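Local coordinates for penicillin-binding protein activator LpoA (Escherichia coli, PDB 6DR3) that regulates peptidoglycan synthesis from the outer membrane, being essential for the function of penicillin-binding protein 1A and stimulating its transpeptidase activity in vitro, at residues A8-T13 with W36-I41. Residues are numbered along the deposited sequence; the frame is centred on the assembly and turned at random.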
loop_
_atom_site.group_PDB
_atom_site.type_symbol
_atom_site.label_atom_id
_atom_site.label_comp_id
_atom_site.label_asym_id
_atom_site.label_seq_id
_atom_site.Cartn_x
_atom_site.Cartn_y
_atom_site.Cartn_z
ATOM N N ALA A 8 10.510 17.488 1.027
ATOM C CA ALA A 8 10.512 16.213 1.743
ATOM C C ALA A 8 9.096 15.711 1.995
ATOM O O ALA A 8 8.812 14.522 1.812
ATOM C CB ALA A 8 11.263 16.350 3.067
ATOM N N TYR A 9 8.198 16.596 2.426
ATOM C CA TYR A 9 6.824 16.180 2.685
ATOM C C TYR A 9 6.148 15.726 1.398
ATOM O O TYR A 9 5.502 14.673 1.359
ATOM C CB TYR A 9 6.042 17.323 3.335
ATOM C CG TYR A 9 6.817 18.065 4.400
ATOM C CD1 TYR A 9 6.996 17.525 5.668
ATOM C CD2 TYR A 9 7.374 19.308 4.135
ATOM C CE1 TYR A 9 7.709 18.203 6.640
ATOM C CE2 TYR A 9 8.087 19.994 5.097
ATOM C CZ TYR A 9 8.253 19.439 6.347
ATOM O OH TYR A 9 8.964 20.124 7.305
ATOM N N MET A 10 6.296 16.512 0.329
ATOM C CA MET A 10 5.727 16.132 -0.960
ATOM C C MET A 10 6.236 14.767 -1.400
ATOM O O MET A 10 5.459 13.927 -1.867
ATOM C CB MET A 10 6.064 17.193 -2.009
ATOM C CG MET A 10 5.311 17.029 -3.320
ATOM S SD MET A 10 3.538 17.311 -3.148
ATOM C CE MET A 10 3.505 19.077 -2.867
ATOM N N GLN A 11 7.541 14.524 -1.252
ATOM C CA GLN A 11 8.136 13.255 -1.649
ATOM C C GLN A 11 7.896 12.138 -0.643
ATOM O O GLN A 11 8.206 10.980 -0.944
ATOM C CB GLN A 11 9.642 13.427 -1.860
ATOM C CG GLN A 11 10.007 14.227 -3.100
ATOM C CD GLN A 11 11.503 14.419 -3.246
ATOM O OE1 GLN A 11 12.266 14.173 -2.311
ATOM N NE2 GLN A 11 11.932 14.858 -4.424
ATOM N N GLY A 12 7.358 12.446 0.535
ATOM C CA GLY A 12 7.100 11.428 1.531
ATOM C C GLY A 12 8.293 11.039 2.371
ATOM O O GLY A 12 8.215 10.049 3.107
ATOM N N THR A 13 9.399 11.775 2.279
ATOM C CA THR A 13 10.556 11.539 3.133
ATOM C C THR A 13 10.421 12.220 4.488
ATOM O O THR A 13 11.291 12.042 5.347
ATOM C CB THR A 13 11.828 12.018 2.431
ATOM O OG1 THR A 13 11.662 13.379 2.015
ATOM C CG2 THR A 13 12.121 11.145 1.212
ATOM N N TRP A 36 1.875 23.215 -0.592
ATOM C CA TRP A 36 1.344 23.068 0.760
ATOM C C TRP A 36 -0.125 22.669 0.724
ATOM O O TRP A 36 -0.575 21.846 1.530
ATOM C CB TRP A 36 1.520 24.366 1.549
ATOM C CG TRP A 36 2.937 24.670 1.968
ATOM C CD1 TRP A 36 3.644 25.803 1.694
ATOM C CD2 TRP A 36 3.807 23.833 2.743
ATOM N NE1 TRP A 36 4.898 25.726 2.248
ATOM C CE2 TRP A 36 5.026 24.526 2.895
ATOM C CE3 TRP A 36 3.675 22.566 3.322
ATOM C CZ2 TRP A 36 6.104 23.997 3.601
ATOM C CZ3 TRP A 36 4.749 22.042 4.024
ATOM C CH2 TRP A 36 5.947 22.756 4.157
ATOM N N GLN A 37 -0.888 23.242 -0.210
ATOM C CA GLN A 37 -2.304 22.912 -0.320
ATOM C C GLN A 37 -2.499 21.446 -0.679
ATOM O O GLN A 37 -3.352 20.764 -0.097
ATOM C CB GLN A 37 -2.967 23.817 -1.358
ATOM C CG GLN A 37 -4.466 23.621 -1.488
ATOM C CD GLN A 37 -5.101 24.654 -2.396
ATOM O OE1 GLN A 37 -4.440 25.587 -2.849
ATOM N NE2 GLN A 37 -6.390 24.492 -2.668
ATOM N N LEU A 38 -1.716 20.939 -1.634
ATOM C CA LEU A 38 -1.796 19.524 -1.983
ATOM C C LEU A 38 -1.464 18.646 -0.784
ATOM O O LEU A 38 -2.071 17.586 -0.594
ATOM C CB LEU A 38 -0.851 19.218 -3.144
ATOM C CG LEU A 38 -1.262 19.762 -4.513
ATOM C CD1 LEU A 38 -0.091 19.691 -5.476
ATOM C CD2 LEU A 38 -2.454 18.991 -5.063
ATOM N N LEU A 39 -0.500 19.071 0.035
ATOM C CA LEU A 39 -0.130 18.289 1.209
ATOM C C LEU A 39 -1.225 18.334 2.268
ATOM O O LEU A 39 -1.513 17.320 2.915
ATOM C CB LEU A 39 1.194 18.798 1.773
ATOM C CG LEU A 39 2.429 18.345 0.990
ATOM C CD1 LEU A 39 3.609 19.275 1.230
ATOM C CD2 LEU A 39 2.787 16.919 1.379
ATOM N N ALA A 40 -1.850 19.499 2.456
ATOM C CA ALA A 40 -2.968 19.596 3.387
ATOM C C ALA A 40 -4.085 18.636 3.000
ATOM O O ALA A 40 -4.654 17.956 3.860
ATOM C CB ALA A 40 -3.491 21.032 3.432
ATOM N N ILE A 41 -4.410 18.568 1.708
ATOM C CA ILE A 41 -5.423 17.625 1.238
ATOM C C ILE A 41 -5.027 16.202 1.609
ATOM O O ILE A 41 -5.836 15.425 2.128
ATOM C CB ILE A 41 -5.625 17.776 -0.281
ATOM C CG1 ILE A 41 -6.107 19.187 -0.620
ATOM C CG2 ILE A 41 -6.624 16.742 -0.805
ATOM C CD1 ILE A 41 -5.951 19.551 -2.079
#
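Tyr9 and Met10, on the short helix 7-11, pack against Trp36, Leu38 and Leu39 of helix 30-47 in the all-helical, TPR-like amino-terminal domain of LpoA. Between the two segments the contact is apolar, with no hydrogen bond across it, and it illustrates how side-chain packing can seat a short terminal helix on a longer one; a polar tie between the helices comes from Arg42, farther along helix 30-47. Tyr9 meets its neighbours at two levels. Its CB lies 3.8 Å from Leu39 CD1, while farther out CD2 and CE2 of the ring approach the indole, CE2 coming within 3.6 Å of Trp36 CH2. Tyr9 CE2 lies at the edge of the indole, near the indole plane, and the pair is oblique, with the planes of the phenol and the six-membered ring inclined at 43°. Trp36 starts out pointing away from helix 7-11 but swings its six-membered ring back to Tyr9; at its other end NE1 is hydrogen-bonded to Gln5. Met10 follows, its CG anti to the backbone N (chi1 -169°) and its chain bent at both later torsions, bringing CE to 4.1 Å from Leu39 CG and, more loosely, toward Leu38 CB. Its carbonyl O accepts the hydrogen bond from Arg42. Gly12, with positive phi, then ends the helix in a Schellman motif, where Gly12 N donates to Tyr9 O at 3.0 Å. That same Tyr9 O also has the methyl Leu39 CD2 packed against it, at 3.5 Å.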